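Local atomic coordinates of DUF411 domain-containing protein (PDB entry 6WJE), a protein that is of unknown function but binds copper ions through clustered sulfur and imidazole ligands, and may take part in copper handling. Residues 62-67 against 74-79; 90-95 against 102-107. All coordinates share one frame; numbering follows the deposited sequence.

Contact 1: 62-67 against 74-79; sequences KFVEGH and LKLRER. With CU (copper (II) ion), chain H.
Leu76 reaches from the helix toward the strand 62-65, and its two methyls meet different neighbours. CD2 lies 3.7 Å from CG2 of Val64, the two branched side chains crossing at a slant, and the same CD2 rests 3.6 Å from the carbonyl O of Phe63. CD1 turns to the aliphatic part of Lys62, 3.9 Å from its CD, the lysine methylenes and the leucine branch lying alongside but pointing opposite ways. Leu76 has CG anti to its backbone N (chi1 174°), which carries both methyls off the helix to the strand. A branched apolar residue suits this place, which also packs on Leu82 and Ala85 of strand 82-86. The helix 70-78 thus covers the sheet within a beta-alpha-beta unit of strand 62-65, helix and strand 82-86; the short axes of strand and helix run nearly antiparallel (155°), 9.9 Å apart. Lys62, extended beyond CG, suits the edge of this packing: its methylenes lie along the leucine while the ammonium group reaches a carbonyl in the last turn of the helix. There NZ bonds to the carbonyl O of Leu76 at 3.1 Å, although the modelled position of NZ is doubtful. Arg77 points away from the strand and forms a salt bridge with Asp60. Beyond the strand, His67 binds copper through NE2 at 2.1 Å, with Cys15 and Cys54 as the other ligands.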
ATOM      1  N   LYS A  62       7.905   7.991  -1.616  1.00 52.00           N
ATOM      2  CA  LYS A  62       7.198   7.166  -2.579  1.00 43.71           C
ATOM      3  C   LYS A  62       5.842   6.765  -2.006  1.00 45.42           C
ATOM      4  O   LYS A  62       5.718   6.522  -0.801  1.00 48.42           O
ATOM      5  CB  LYS A  62       8.023   5.928  -2.922  1.00 44.91           C
ATOM      6  CG  LYS A  62       9.457   6.238  -3.265  1.00 41.36           C
ATOM      7  CD  LYS A  62      10.195   4.994  -3.703  1.00 45.68           C
ATOM      8  CE  LYS A  62      11.685   5.184  -3.591  1.00 50.14           C
ATOM      9  NZ  LYS A  62      12.448   4.294  -4.503  1.00 60.03           N
ATOM     10  N   PHE A  63       4.836   6.608  -2.873  1.00 44.23           N
ATOM     11  CA  PHE A  63       3.513   6.271  -2.350  1.00 44.18           C
ATOM     12  C   PHE A  63       3.359   4.756  -2.202  1.00 44.00           C
ATOM     13  O   PHE A  63       4.082   3.975  -2.824  1.00 38.95           O
ATOM     14  CB  PHE A  63       2.367   6.807  -3.222  1.00 36.81           C
ATOM     15  CG  PHE A  63       2.262   6.174  -4.587  1.00 41.25           C
ATOM     16  CD1 PHE A  63       1.710   4.898  -4.757  1.00 37.81           C
ATOM     17  CD2 PHE A  63       2.599   6.897  -5.715  1.00 41.18           C
ATOM     18  CE1 PHE A  63       1.608   4.327  -6.009  1.00 35.58           C
ATOM     19  CE2 PHE A  63       2.472   6.344  -6.981  1.00 40.78           C
ATOM     20  CZ  PHE A  63       1.976   5.062  -7.132  1.00 37.18           C
ATOM     21  N   VAL A  64       2.459   4.352  -1.295  1.00 42.98           N
ATOM     22  CA  VAL A  64       2.171   2.940  -1.033  1.00 40.15           C
ATOM     23  C   VAL A  64       0.653   2.772  -1.105  1.00 39.64           C
ATOM     24  O   VAL A  64      -0.055   3.034  -0.126  1.00 44.80           O
ATOM     25  CB  VAL A  64       2.735   2.475   0.319  1.00 40.05           C
ATOM     26  CG1 VAL A  64       2.195   1.119   0.693  1.00 36.88           C
ATOM     27  CG2 VAL A  64       4.267   2.442   0.262  1.00 40.12           C
ATOM     28  N   GLU A  65       0.154   2.248  -2.223  1.00 37.53           N
ATOM     29  CA  GLU A  65      -1.284   2.200  -2.463  1.00 39.10           C
ATOM     30  C   GLU A  65      -1.832   0.822  -2.117  1.00 39.65           C
ATOM     31  O   GLU A  65      -1.515  -0.163  -2.791  1.00 41.38           O
ATOM     32  CB  GLU A  65      -1.615   2.528  -3.913  1.00 36.13           C
ATOM     33  CG  GLU A  65      -3.113   2.573  -4.128  1.00 43.94           C
ATOM     34  CD  GLU A  65      -3.758   3.885  -3.649  1.00 52.08           C
ATOM     35  OE1 GLU A  65      -3.030   4.860  -3.371  1.00 52.69           O
ATOM     36  OE2 GLU A  65      -5.004   3.924  -3.516  1.00 53.90           O
ATOM     37  N   GLY A  66      -2.715   0.775  -1.112  1.00 43.28           N
ATOM     38  CA  GLY A  66      -3.385  -0.448  -0.720  1.00 37.52           C
ATOM     39  C   GLY A  66      -2.557  -1.331   0.199  1.00 35.01           C
ATOM     40  O   GLY A  66      -1.577  -0.912   0.817  1.00 36.85           O
ATOM     41  N   HIS A  67      -2.974  -2.593   0.266  1.00 34.13           N
ATOM     42  CA  HIS A  67      -2.505  -3.554   1.268  1.00 31.26           C
ATOM     43  C   HIS A  67      -1.208  -4.205   0.803  1.00 37.17           C
ATOM     44  O   HIS A  67      -1.147  -5.407   0.541  1.00 32.17           O
ATOM     45  CB  HIS A  67      -3.574  -4.609   1.529  1.00 31.46           C
ATOM     46  CG  HIS A  67      -4.765  -4.071   2.237  1.00 35.83           C
ATOM     47  ND1 HIS A  67      -4.912  -4.154   3.603  1.00 32.85           N
ATOM     48  CD2 HIS A  67      -5.810  -3.335   1.781  1.00 31.40           C
ATOM     49  CE1 HIS A  67      -6.035  -3.551   3.953  1.00 36.65           C
ATOM     50  NE2 HIS A  67      -6.595  -3.043   2.868  1.00 34.52           N
ATOM     51  N   LEU A  74       9.844  -2.625   1.767  1.00 41.73           N
ATOM     52  CA  LEU A  74      11.294  -2.579   1.836  1.00 37.44           C
ATOM     53  C   LEU A  74      11.930  -2.624   0.452  1.00 49.56           C
ATOM     54  O   LEU A  74      12.838  -1.825   0.161  1.00 45.44           O
ATOM     55  CB  LEU A  74      11.805  -3.747   2.669  1.00 44.18           C
ATOM     56  CG  LEU A  74      11.499  -3.726   4.155  1.00 46.64           C
ATOM     57  CD1 LEU A  74      12.192  -4.894   4.883  1.00 34.49           C
ATOM     58  CD2 LEU A  74      11.965  -2.388   4.683  1.00 43.53           C
ATOM     59  N   LYS A  75      11.403  -3.464  -0.452  1.00 45.50           N
ATOM     60  CA  LYS A  75      11.948  -3.476  -1.811  1.00 45.84           C
ATOM     61  C   LYS A  75      11.694  -2.151  -2.512  1.00 49.59           C
ATOM     62  O   LYS A  75      12.579  -1.621  -3.197  1.00 50.09           O
ATOM     63  CB  LYS A  75      11.342  -4.604  -2.649  1.00 44.79           C
ATOM     64  CG  LYS A  75      11.536  -6.047  -2.146  1.00 48.54           C
ATOM     65  CD  LYS A  75      10.779  -6.999  -3.090  1.00 41.96           C
ATOM     66  CE  LYS A  75      10.655  -8.401  -2.505  1.00 58.73           C
ATOM     67  N   LEU A  76      10.502  -1.577  -2.309  1.00 49.84           N
ATOM     68  CA  LEU A  76      10.173  -0.272  -2.881  1.00 45.97           C
ATOM     69  C   LEU A  76      11.180   0.792  -2.456  1.00 48.85           C
ATOM     70  O   LEU A  76      11.565   1.649  -3.264  1.00 46.87           O
ATOM     71  CB  LEU A  76       8.738   0.119  -2.503  1.00 39.87           C
ATOM     72  CG  LEU A  76       8.264   1.528  -2.902  1.00 44.95           C
ATOM     73  CD1 LEU A  76       8.222   1.723  -4.412  1.00 40.24           C
ATOM     74  CD2 LEU A  76       6.926   1.898  -2.273  1.00 36.36           C
ATOM     75  N   ARG A  77      11.608   0.763  -1.188  1.00 47.21           N
ATOM     76  CA  ARG A  77      12.543   1.772  -0.703  1.00 46.23           C
ATOM     77  C   ARG A  77      13.850   1.710  -1.478  1.00 47.07           C
ATOM     78  O   ARG A  77      14.457   2.748  -1.754  1.00 47.64           O
ATOM     79  CB  ARG A  77      12.824   1.565   0.782  1.00 45.41           C
ATOM     80  CG  ARG A  77      11.793   2.119   1.715  1.00 48.45           C
ATOM     81  CD  ARG A  77      12.242   1.990   3.157  1.00 48.60           C
ATOM     82  NE  ARG A  77      13.150   3.041   3.633  1.00 48.11           N
ATOM     83  CZ  ARG A  77      14.412   2.848   4.010  1.00 48.44           C
ATOM     84  NH1 ARG A  77      14.951   1.638   3.964  1.00 51.00           N
ATOM     85  NH2 ARG A  77      15.129   3.868   4.462  1.00 52.48           N
ATOM     86  N   GLU A  78      14.304   0.493  -1.817  1.00 51.59           N
ATOM     87  CA  GLU A  78      15.593   0.228  -2.449  1.00 49.64           C
ATOM     88  C   GLU A  78      15.618   0.590  -3.937  1.00 57.74           C
ATOM     89  O   GLU A  78      16.707   0.683  -4.514  1.00 64.21           O
ATOM     90  CB  GLU A  78      15.956  -1.265  -2.318  1.00 52.39           C
ATOM     91  CG  GLU A  78      16.308  -1.771  -0.916  1.00 56.78           C
ATOM     92  CD  GLU A  78      16.647  -3.288  -0.858  1.00 78.43           C
ATOM     93  OE1 GLU A  78      17.000  -3.905  -1.900  1.00 76.76           O
ATOM     94  OE2 GLU A  78      16.556  -3.871   0.254  1.00 80.53           O
ATOM     95  N   ARG A  79      14.469   0.856  -4.566  1.00 51.80           N
ATOM     96  CA  ARG A  79      14.377   0.958  -6.025  1.00 50.30           C
ATOM     97  C   ARG A  79      14.263   2.413  -6.455  1.00 48.33           C
ATOM     98  O   ARG A  79      13.213   3.039  -6.298  1.00 50.25           O
ATOM     99  CB  ARG A  79      13.201   0.153  -6.571  1.00 47.46           C
ATOM    100  CG  ARG A  79      13.363  -1.354  -6.468  1.00 45.58           C
ATOM    101  CD  ARG A  79      13.953  -1.927  -7.741  1.00 55.76           C
ATOM    102  NE  ARG A  79      13.287  -1.511  -8.972  1.00 51.06           N
ATOM    103  CZ  ARG A  79      12.351  -2.216  -9.590  1.00 47.28           C
ATOM    104  NH1 ARG A  79      11.982  -3.395  -9.096  1.00 45.30           N
ATOM    105  NH2 ARG A  79      11.818  -1.754 -10.720  1.00 41.03           N
TER
HETATM  106 CU    CU H 202      -8.336  -1.951   2.881  1.00 38.53          CU

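Contact 2: 90-95 against 102-107; sequences MPVGSP and RQDAYQ. With CU (copper (II) ion), chain I.
Gly93 brings its CA to within 3.5 Å of CG of Gln103, an approach that the bare CA of a glycine allows. Its positive phi (98°) also favours glycine at the third position of the type II beta turn from Pro91 to Ser94, which lies in the loop between strands 82-86 and 106-112 of the mixed sheet. Within the turn, Val92 is bonded twice to Asp104. The backbone N of Asp104 donates to the carbonyl O of Val92 at 2.7 Å, and the Val92 N donates to Asp104 OD2 at 2.8 Å. The latter oxygen is met on its anti side, with the donor out of the carboxylate plane. Aspartate suits the place because its short side chain, with CG beside the backbone N (chi1 -68°), can return a carboxylate to the turn; its other oxygen, OD1, forms a salt bridge with Arg102, whose NH1 makes a weak hydrogen bond to it, edge-on in the guanidinium plane.

The Tyr106 ring packs against Pro91 and Ser94, the first and last residues of the turn. Ser94 CB lies over one ring face, a CH-pi contact 4.1 Å from the ring centroid, while Pro91 CG approaches Tyr106 CB at 3.7 Å and the two side chains cross at about a right angle. Pro91 thereby offers the tyrosine a rigid, compact apolar ring; Tyr106 also stacks with Tyr123 of the adjoining strand. Met90 points away from all this and binds a copper ion through SD, together with Cys15 and Met97. One water, in the plane of the tyrosine ring, joins Tyr106 OH to Gln103 OE1, each 2.9 Å from the water O.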
ATOM      1  N   MET A  90      -8.918  -4.653  -3.250  1.00 41.99           N
ATOM      2  CA  MET A  90      -8.837  -5.199  -1.886  1.00 41.53           C
ATOM      3  C   MET A  90      -8.835  -6.728  -1.912  1.00 44.14           C
ATOM      4  O   MET A  90      -9.780  -7.373  -1.463  1.00 43.60           O
ATOM      5  CB  MET A  90      -9.991  -4.667  -1.027  1.00 36.11           C
ATOM      6  CG  MET A  90      -9.774  -3.229  -0.557  1.00 41.93           C
ATOM      7  SD  MET A  90     -10.983  -2.589   0.619  1.00 46.06           S
ATOM      8  CE  MET A  90     -12.399  -3.575   0.153  1.00 41.59           C
ATOM      9  N   PRO A  91      -7.748  -7.341  -2.371  1.00 40.60           N
ATOM     10  CA  PRO A  91      -7.704  -8.812  -2.445  1.00 37.82           C
ATOM     11  C   PRO A  91      -7.741  -9.453  -1.064  1.00 38.19           C
ATOM     12  O   PRO A  91      -7.055  -9.010  -0.148  1.00 39.30           O
ATOM     13  CB  PRO A  91      -6.374  -9.090  -3.163  1.00 38.60           C
ATOM     14  CG  PRO A  91      -5.555  -7.869  -2.969  1.00 33.95           C
ATOM     15  CD  PRO A  91      -6.523  -6.715  -2.897  1.00 32.21           C
ATOM     16  N   VAL A  92      -8.612 -10.453  -0.894  1.00 44.69           N
ATOM     17  CA  VAL A  92      -8.680 -11.160   0.384  1.00 41.59           C
ATOM     18  C   VAL A  92      -7.386 -11.924   0.622  1.00 44.45           C
ATOM     19  O   VAL A  92      -6.886 -12.639  -0.259  1.00 41.59           O
ATOM     20  CB  VAL A  92      -9.914 -12.078   0.400  1.00 41.15           C
ATOM     21  CG1 VAL A  92     -10.164 -12.712   1.776  1.00 42.21           C
ATOM     22  CG2 VAL A  92     -11.115 -11.259   0.020  1.00 43.66           C
ATOM     23  N   GLY A  93      -6.892 -11.870   1.849  1.00 40.65           N
ATOM     24  CA  GLY A  93      -5.646 -12.509   2.176  1.00 38.15           C
ATOM     25  C   GLY A  93      -4.450 -11.593   2.169  1.00 43.79           C
ATOM     26  O   GLY A  93      -3.410 -11.957   2.737  1.00 48.84           O
ATOM     27  N   SER A  94      -4.561 -10.409   1.569  1.00 43.31           N
ATOM     28  CA  SER A  94      -3.468  -9.470   1.703  1.00 37.83           C
ATOM     29  C   SER A  94      -3.498  -8.962   3.135  1.00 36.53           C
ATOM     30  O   SER A  94      -4.524  -9.067   3.809  1.00 35.03           O
ATOM     31  CB  SER A  94      -3.589  -8.332   0.694  1.00 35.92           C
ATOM     32  OG  SER A  94      -4.722  -7.522   0.931  1.00 34.83           O
ATOM     33  N   PRO A  95      -2.382  -8.436   3.635  1.00 41.09           N
ATOM     34  CA  PRO A  95      -2.317  -8.066   5.060  1.00 42.50           C
ATOM     35  C   PRO A  95      -3.322  -6.975   5.407  1.00 34.81           C
ATOM     36  O   PRO A  95      -3.387  -5.938   4.746  1.00 38.82           O
ATOM     37  CB  PRO A  95      -0.872  -7.579   5.229  1.00 46.32           C
ATOM     38  CG  PRO A  95      -0.128  -8.093   4.066  1.00 36.96           C
ATOM     39  CD  PRO A  95      -1.096  -8.233   2.948  1.00 36.85           C
ATOM     40  N   ARG A 102      -8.533 -18.992   2.839  1.00 53.79           N
ATOM     41  CA  ARG A 102      -8.505 -18.720   1.411  1.00 49.66           C
ATOM     42  C   ARG A 102      -7.919 -17.335   1.122  1.00 56.14           C
ATOM     43  O   ARG A 102      -8.101 -16.379   1.883  1.00 52.66           O
ATOM     44  CB  ARG A 102      -9.887 -18.868   0.782  1.00 62.27           C
ATOM     45  CG  ARG A 102      -9.745 -19.086  -0.733  1.00 69.09           C
ATOM     46  CD  ARG A 102     -11.027 -19.101  -1.545  1.00 71.60           C
ATOM     47  NE  ARG A 102     -10.700 -19.118  -2.974  1.00 63.19           N
ATOM     48  CZ  ARG A 102     -10.481 -18.016  -3.693  1.00 64.55           C
ATOM     49  NH1 ARG A 102     -10.550 -16.828  -3.113  1.00 65.30           N
ATOM     50  NH2 ARG A 102     -10.180 -18.089  -4.984  1.00 61.56           N
ATOM     51  N   GLN A 103      -7.209 -17.234  -0.005  1.00 56.24           N
ATOM     52  CA  GLN A 103      -6.567 -15.988  -0.402  1.00 45.78           C
ATOM     53  C   GLN A 103      -6.724 -15.731  -1.898  1.00 48.02           C
ATOM     54  O   GLN A 103      -6.491 -16.629  -2.713  1.00 53.20           O
ATOM     55  CB  GLN A 103      -5.080 -16.002  -0.040  1.00 50.20           C
ATOM     56  CG  GLN A 103      -4.428 -14.673  -0.295  1.00 47.49           C
ATOM     57  CD  GLN A 103      -2.965 -14.771  -0.595  1.00 51.36           C
ATOM     58  OE1 GLN A 103      -2.125 -14.668   0.300  1.00 56.87           O
ATOM     59  NE2 GLN A 103      -2.636 -14.955  -1.872  1.00 57.79           N
ATOM     60  N   ASP A 104      -7.144 -14.513  -2.248  1.00 43.67           N
ATOM     61  CA  ASP A 104      -7.011 -14.032  -3.625  1.00 42.96           C
ATOM     62  C   ASP A 104      -5.547 -13.859  -4.028  1.00 44.02           C
ATOM     63  O   ASP A 104      -4.709 -13.417  -3.240  1.00 48.51           O
ATOM     64  CB  ASP A 104      -7.685 -12.669  -3.816  1.00 37.52           C
ATOM     65  CG  ASP A 104      -9.179 -12.713  -3.696  1.00 42.34           C
ATOM     66  OD1 ASP A 104      -9.782 -13.682  -4.215  1.00 47.21           O
ATOM     67  OD2 ASP A 104      -9.739 -11.777  -3.062  1.00 44.15           O
ATOM     68  N   ALA A 105      -5.238 -14.256  -5.253  1.00 44.28           N
ATOM     69  CA  ALA A 105      -3.951 -13.936  -5.851  1.00 43.78           C
ATOM     70  C   ALA A 105      -3.877 -12.444  -6.108  1.00 43.11           C
ATOM     71  O   ALA A 105      -4.893 -11.812  -6.399  1.00 41.70           O
ATOM     72  CB  ALA A 105      -3.748 -14.676  -7.165  1.00 35.65           C
ATOM     73  N   TYR A 106      -2.694 -11.866  -5.922  1.00 40.03           N
ATOM     74  CA  TYR A 106      -2.516 -10.447  -6.214  1.00 46.36           C
ATOM     75  C   TYR A 106      -1.038 -10.165  -6.441  1.00 37.22           C
ATOM     76  O   TYR A 106      -0.165 -10.941  -6.050  1.00 30.71           O
ATOM     77  CB  TYR A 106      -3.063  -9.555  -5.103  1.00 39.54           C
ATOM     78  CG  TYR A 106      -2.355  -9.724  -3.787  1.00 37.20           C
ATOM     79  CD1 TYR A 106      -2.633 -10.816  -2.970  1.00 38.81           C
ATOM     80  CD2 TYR A 106      -1.401  -8.800  -3.363  1.00 32.80           C
ATOM     81  CE1 TYR A 106      -1.994 -10.980  -1.754  1.00 42.38           C
ATOM     82  CE2 TYR A 106      -0.753  -8.954  -2.145  1.00 38.47           C
ATOM     83  CZ  TYR A 106      -1.063 -10.044  -1.341  1.00 41.40           C
ATOM     84  OH  TYR A 106      -0.445 -10.222  -0.128  1.00 45.63           O
ATOM     85  N   GLN A 107      -0.772  -9.024  -7.050  1.00 42.62           N
ATOM     86  CA  GLN A 107       0.590  -8.565  -7.277  1.00 36.29           C
ATOM     87  C   GLN A 107       0.800  -7.196  -6.670  1.00 36.90           C
ATOM     88  O   GLN A 107      -0.125  -6.383  -6.587  1.00 36.50           O
ATOM     89  CB  GLN A 107       0.951  -8.541  -8.772  1.00 36.58           C
ATOM     90  CG  GLN A 107       0.631  -9.834  -9.524  1.00 43.20           C
ATOM     91  CD  GLN A 107      -0.853 -10.070  -9.754  1.00 47.00           C
ATOM     92  OE1 GLN A 107      -1.403 -11.088  -9.332  1.00 51.52           O
ATOM     93  NE2 GLN A 107      -1.508  -9.126 -10.411  1.00 49.78           N
TER
HETATM   94 CU    CU I 203     -10.834  -4.002   2.574  1.00 48.10          CU
HETATM   95  O   HOH W   1      -0.388 -12.638   1.436  1.00 44.50           O

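Contact 1 is partly buried near the middle of the chain, whereas contact 2 lies at the surface, about 17 Å away between centres. Both reach the same sheet, but contact 1 lays a helix over it through leucine and valine methyls, while contact 2 holds a turn to the approach of strand 106-112 with backbone and carboxylate hydrogen bonds, an aromatic face and a water. The two meet directly where His67 ND1 probably hydrogen-bonds to Pro95 O at 2.6 Å, and His67 CB packs on Ser94 OG. His67 and Met90 bind different copper ions, yet Cys15 is a ligand of both, so each contact borders the same metal-binding region.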